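Local coordinates for protein 4-methyl-5(B-hydroxyethyl)-thiazole monophosphate biosynthesis enzyme (Vibrio cholerae O1 biovar El Tor, PDB 3OT1) that is of unknown function but, as a DJ-1/PfpI-family protein, may take part in thiazole monophosphate biosynthesis, at the interface of chains B and A. Coordinates in Å, arbitrary orientation; residue numbers count along the deposited sequence, not the author numbering. Chains: chain A, 4-methyl-5(B-hydroxyethyl)-thiazole monophosphate biosynthesis enzyme; chain B, 4-methyl-5(B-hydroxyethyl)-thiazole monophosphate biosynthesis enzyme.

Contact 1: the interface of chains B and A. Residues chain B 30, 34, 189-190; chain A 21, 23, 162-164.
A:Glu21 OE1, a carboxylate oxygen, is gripped from chain B by B:Arg34 and B:Asp30. B:Arg34 NH2 gives A:Glu21 OE1 a nearly straight hydrogen bond of 2.8 Å, which is also a salt bridge. The oxygen lies in the guanidinium plane, whereas the nitrogen approaches from well above the carboxylate plane. B:Asp30 OD2 comes within 2.5 Å of the same A:Glu21 OE1, and the two carboxylates are nearly coplanar (28° between planes). Such a short pair would be a hydrogen bond if one acid holds a proton, which is plausible but not seen here. The nearby arginine would probably help to stabilise the remaining negative charge.

B:Asp30 is held by its other oxygen as well. B:Arg34 NE donates a hydrogen bond to B:Asp30 OD1 at 2.8 Å, met on the syn side, and the pair is also a salt bridge. With CG anti to the backbone N (chi1 -177°), B:Asp30 points its carboxylate along helix 22-34 toward B:Arg34, one turn later, and toward the partner. A:Met23 CG lies beside this carboxylate, 3.6 Å from B:Asp30 OD2. On chain A, the backbone N of A:Met23 donates to A:Glu21 OE2 at 2.8 Å. This strongly bent bond probably helps to hold A:Glu21, which lies just before helix 22-34.

Below the charged cluster lies an apolar layer. The selenomethionine B:Met190 bends at its last torsion (chi3 73°) and lays its CE over one face of the B:Arg34 guanidinium, toward the rim. The same methyl, B:Met190 CE, touches the selenium of selenomethionine A:Met23, with CE to SE at 3.8 Å; the two side chains cross at about a right angle. A:Pro163 adds the side of its ring, with CG near B:Arg34 NH2 at 3.8 Å. Beside this ring, the backbone N of A:Gly164 donates to the carbonyl oxygen B:Met190 O at 2.7 Å.

Contact 2: the interface of chains B and A. Residues chain B 148, 164-165; chain A 190-194.
The 3-10 turn 163-165, which leads into helix 166-178, brings B:Gly164 and B:Thr165 against the segment A:Met190 to A:Pro194 of the partner. The backbone N of B:Gly164 donates to the carbonyl A:Met190 O at 2.7 Å. This bond probably helps to position the start of the partner segment.

B:Arg148 reaches across from a loop to hold the next carbonyls. B:Arg148 NH2 donates to A:Val191 O at 3.0 Å, and B:Arg148 NH1 donates to A:Leu192 O at 3.2 Å. Both oxygens are tilted out of the guanidinium plane. The NH1 group also lies well above the carbonyl plane of A:Leu192, so that bond is poorly directed. NH1 makes a further, weak bond to A:Val191 O. The arginine thus reads backbone oxygens rather than a particular side chain. Its chain bends about the CG-CD bond (chi3 69°), which turns the guanidinium toward the partner loop.

The guanidinium is packed on both faces. B:Thr165 CG2, a methyl of its own chain, sits over the centre of one face. A:His193 CB lies over the opposite face, toward the rim. This sandwich should limit rotation of the group and help to keep its nitrogens aimed at the carbonyls. The imidazole of A:His193 does not make these bonds; one of its faces is covered by A:Pro194 CD.

B:Thr165 also packs across the interface. B:Thr165 CG2 touches A:Val191 CG1 at 3.7 Å, and the two side chains run at a slant to each other. A:Val191 has left-handed helical backbone torsions (phi 61°, psi 42°) just after the 3-10 helix 188-190. The site joins two parts of chain B, the 3-10 turn before helix 166-178 and the loop residue just before strand 149-152, to the link between the 3-10 helices 188-190 and 194-197 of chain A.

Contact 1: the interface of chains B and A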
loop_
_atom_site.group_PDB
_atom_site.type_symbol
_atom_site.label_atom_id
_atom_site.label_comp_id
_atom_site.label_asym_id
_atom_site.label_seq_id
_atom_site.Cartn_x
_atom_site.Cartn_y
_atom_site.Cartn_z
ATOM N N ASP B 30 3.255 5.541 -5.048
ATOM C CA ASP B 30 4.511 4.793 -5.187
ATOM C C ASP B 30 4.576 4.146 -6.571
ATOM O O ASP B 30 5.568 4.280 -7.291
ATOM C CB ASP B 30 4.581 3.773 -4.034
ATOM C CG ASP B 30 5.830 2.959 -3.966
ATOM O OD1 ASP B 30 6.438 2.604 -4.979
ATOM O OD2 ASP B 30 6.177 2.649 -2.797
ATOM N N ARG B 34 7.287 4.876 -9.578
ATOM C CA ARG B 34 8.093 3.828 -10.161
ATOM C C ARG B 34 8.076 3.849 -11.681
ATOM O O ARG B 34 9.020 3.394 -12.336
ATOM C CB ARG B 34 7.656 2.438 -9.668
ATOM C CG ARG B 34 8.031 2.156 -8.212
ATOM C CD ARG B 34 7.328 0.914 -7.712
ATOM N NE ARG B 34 7.766 0.523 -6.375
ATOM C CZ ARG B 34 8.475 -0.553 -6.053
ATOM N NH1 ARG B 34 8.858 -1.428 -6.968
ATOM N NH2 ARG B 34 8.763 -0.738 -4.769
ATOM N N PRO B 189 8.927 -6.280 -10.797
ATOM C CA PRO B 189 9.527 -6.300 -9.438
ATOM C C PRO B 189 8.592 -6.271 -8.270
ATOM O O PRO B 189 9.030 -6.342 -7.118
ATOM C CB PRO B 189 10.299 -4.974 -9.381
ATOM C CG PRO B 189 10.444 -4.556 -10.732
ATOM C CD PRO B 189 9.303 -5.064 -11.525
HETATM N N MSE B 190 7.331 -6.199 -8.514
HETATM C CA MSE B 190 6.516 -5.955 -7.415
HETATM C C MSE B 190 5.974 -7.261 -6.808
HETATM O O MSE B 190 5.363 -7.208 -5.763
HETATM C CB MSE B 190 5.518 -4.910 -7.840
HETATM C CG MSE B 190 6.239 -3.687 -8.401
HETATM SE SE MSE B 190 4.981 -2.321 -8.802
HETATM C CE MSE B 190 4.556 -1.761 -7.007
ATOM N N GLU A 21 10.514 1.447 2.049
ATOM C CA GLU A 21 9.499 1.266 1.013
ATOM C C GLU A 21 8.141 1.652 1.618
ATOM O O GLU A 21 7.652 0.976 2.532
ATOM C CB GLU A 21 9.516 -0.158 0.461
ATOM C CG GLU A 21 9.315 -0.210 -1.036
ATOM C CD GLU A 21 8.022 0.379 -1.489
ATOM O OE1 GLU A 21 8.006 0.955 -2.617
ATOM O OE2 GLU A 21 7.032 0.301 -0.726
HETATM N N MSE A 23 4.982 1.883 0.407
HETATM C CA MSE A 23 3.791 1.057 0.238
HETATM C C MSE A 23 3.890 -0.198 1.111
HETATM O O MSE A 23 2.905 -0.566 1.729
HETATM C CB MSE A 23 3.420 0.810 -1.222
HETATM C CG MSE A 23 4.151 -0.196 -1.999
HETATM SE SE MSE A 23 3.212 -0.326 -3.734
HETATM C CE MSE A 23 2.129 -1.970 -3.544
ATOM N N GLY A 162 7.760 -8.883 -1.361
ATOM C CA GLY A 162 7.691 -7.613 -2.059
ATOM C C GLY A 162 6.393 -6.887 -1.869
ATOM O O GLY A 162 5.537 -7.328 -1.138
ATOM N N PRO A 163 6.256 -5.735 -2.523
ATOM C CA PRO A 163 5.012 -4.960 -2.412
ATOM C C PRO A 163 3.742 -5.778 -2.665
ATOM O O PRO A 163 2.753 -5.626 -1.944
ATOM C CB PRO A 163 5.210 -3.846 -3.439
ATOM C CG PRO A 163 6.715 -3.678 -3.486
ATOM C CD PRO A 163 7.254 -5.059 -3.377
ATOM N N GLY A 164 3.811 -6.652 -3.670
ATOM C CA GLY A 164 2.676 -7.477 -4.049
ATOM C C GLY A 164 2.376 -8.635 -3.131
ATOM O O GLY A 164 1.376 -9.319 -3.322
#

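Contact 2: the interface of chains B and A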
loop_
_atom_site.group_PDB
_atom_site.type_symbol
_atom_site.label_atom_id
_atom_site.label_comp_id
_atom_site.label_asym_id
_atom_site.label_seq_id
_atom_site.Cartn_x
_atom_site.Cartn_y
_atom_site.Cartn_z
ATOM N N ARG B 148 -12.503 -6.219 -11.131
ATOM C CA ARG B 148 -11.569 -5.663 -10.157
ATOM C C ARG B 148 -11.071 -4.291 -10.601
ATOM O O ARG B 148 -10.916 -3.405 -9.748
ATOM C CB ARG B 148 -10.389 -6.617 -9.932
ATOM C CG ARG B 148 -10.789 -7.925 -9.260
ATOM C CD ARG B 148 -9.653 -8.903 -9.174
ATOM N NE ARG B 148 -8.621 -8.471 -8.254
ATOM C CZ ARG B 148 -8.672 -8.606 -6.929
ATOM N NH1 ARG B 148 -9.708 -9.183 -6.337
ATOM N NH2 ARG B 148 -7.653 -8.179 -6.215
ATOM N N GLY B 164 -7.098 -4.353 -1.942
ATOM C CA GLY B 164 -6.526 -5.492 -2.630
ATOM C C GLY B 164 -6.526 -5.412 -4.137
ATOM O O GLY B 164 -5.955 -6.288 -4.789
ATOM N N THR B 165 -7.145 -4.370 -4.707
ATOM C CA THR B 165 -7.066 -4.103 -6.146
ATOM C C THR B 165 -6.237 -2.870 -6.473
ATOM O O THR B 165 -6.118 -2.512 -7.644
ATOM C CB THR B 165 -8.479 -3.968 -6.795
ATOM O OG1 THR B 165 -9.087 -2.759 -6.344
ATOM C CG2 THR B 165 -9.368 -5.187 -6.502
HETATM N N MSE A 190 -11.435 -6.549 2.001
HETATM C CA MSE A 190 -10.318 -5.852 1.354
HETATM C C MSE A 190 -10.126 -6.137 -0.126
HETATM O O MSE A 190 -9.301 -5.482 -0.755
HETATM C CB MSE A 190 -9.021 -6.133 2.122
HETATM C CG MSE A 190 -9.075 -5.620 3.560
HETATM SE SE MSE A 190 -7.453 -5.906 4.583
HETATM C CE MSE A 190 -6.490 -4.603 3.767
ATOM N N VAL A 191 -10.911 -7.052 -0.698
ATOM C CA VAL A 191 -10.857 -7.376 -2.116
ATOM C C VAL A 191 -9.496 -7.908 -2.545
ATOM O O VAL A 191 -8.962 -7.565 -3.615
ATOM C CB VAL A 191 -11.349 -6.217 -3.049
ATOM C CG1 VAL A 191 -11.868 -6.786 -4.348
ATOM C CG2 VAL A 191 -12.429 -5.353 -2.375
ATOM N N LEU A 192 -8.921 -8.773 -1.718
ATOM C CA LEU A 192 -7.821 -9.646 -2.093
ATOM C C LEU A 192 -8.193 -10.406 -3.356
ATOM O O LEU A 192 -9.386 -10.676 -3.578
ATOM C CB LEU A 192 -7.576 -10.690 -0.983
ATOM C CG LEU A 192 -6.860 -10.294 0.318
ATOM C CD1 LEU A 192 -7.553 -9.195 1.128
ATOM C CD2 LEU A 192 -6.682 -11.525 1.205
ATOM N N HIS A 193 -7.226 -10.828 -4.158
ATOM C CA HIS A 193 -7.526 -11.807 -5.173
ATOM C C HIS A 193 -7.893 -13.104 -4.443
ATOM O O HIS A 193 -7.259 -13.457 -3.457
ATOM C CB HIS A 193 -6.306 -12.021 -6.080
ATOM C CG HIS A 193 -6.631 -12.802 -7.314
ATOM N ND1 HIS A 193 -6.800 -14.170 -7.306
ATOM C CD2 HIS A 193 -6.853 -12.398 -8.591
ATOM C CE1 HIS A 193 -7.108 -14.574 -8.522
ATOM N NE2 HIS A 193 -7.160 -13.520 -9.320
ATOM N N PRO A 194 -8.944 -13.832 -4.883
ATOM C CA PRO A 194 -9.312 -15.072 -4.179
ATOM C C PRO A 194 -8.121 -16.016 -3.931
ATOM O O PRO A 194 -8.034 -16.670 -2.886
ATOM C CB PRO A 194 -10.382 -15.687 -5.085
ATOM C CG PRO A 194 -11.021 -14.528 -5.705
ATOM C CD PRO A 194 -9.925 -13.520 -5.928
#

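Contact 1 and contact 2 lie about 16 Å apart, measured between the centres of their C-alpha atoms, on one face between the two chains. They share the same pairing in reverse: the turn 163-165 of one chain meets residue 190 of the other, with A:Gly164 in contact 1 and B:Gly164 in contact 2. This repetition points to a roughly twofold pair. Contact 1 adds the cluster between helix 22-34 of chain B and the loop just before helix 22-34 of chain A, while contact 2 adds an arginine that clamps the backbone after residue 190. Homodimers are common in the DJ-1 superfamily, so this pair may be the biological one.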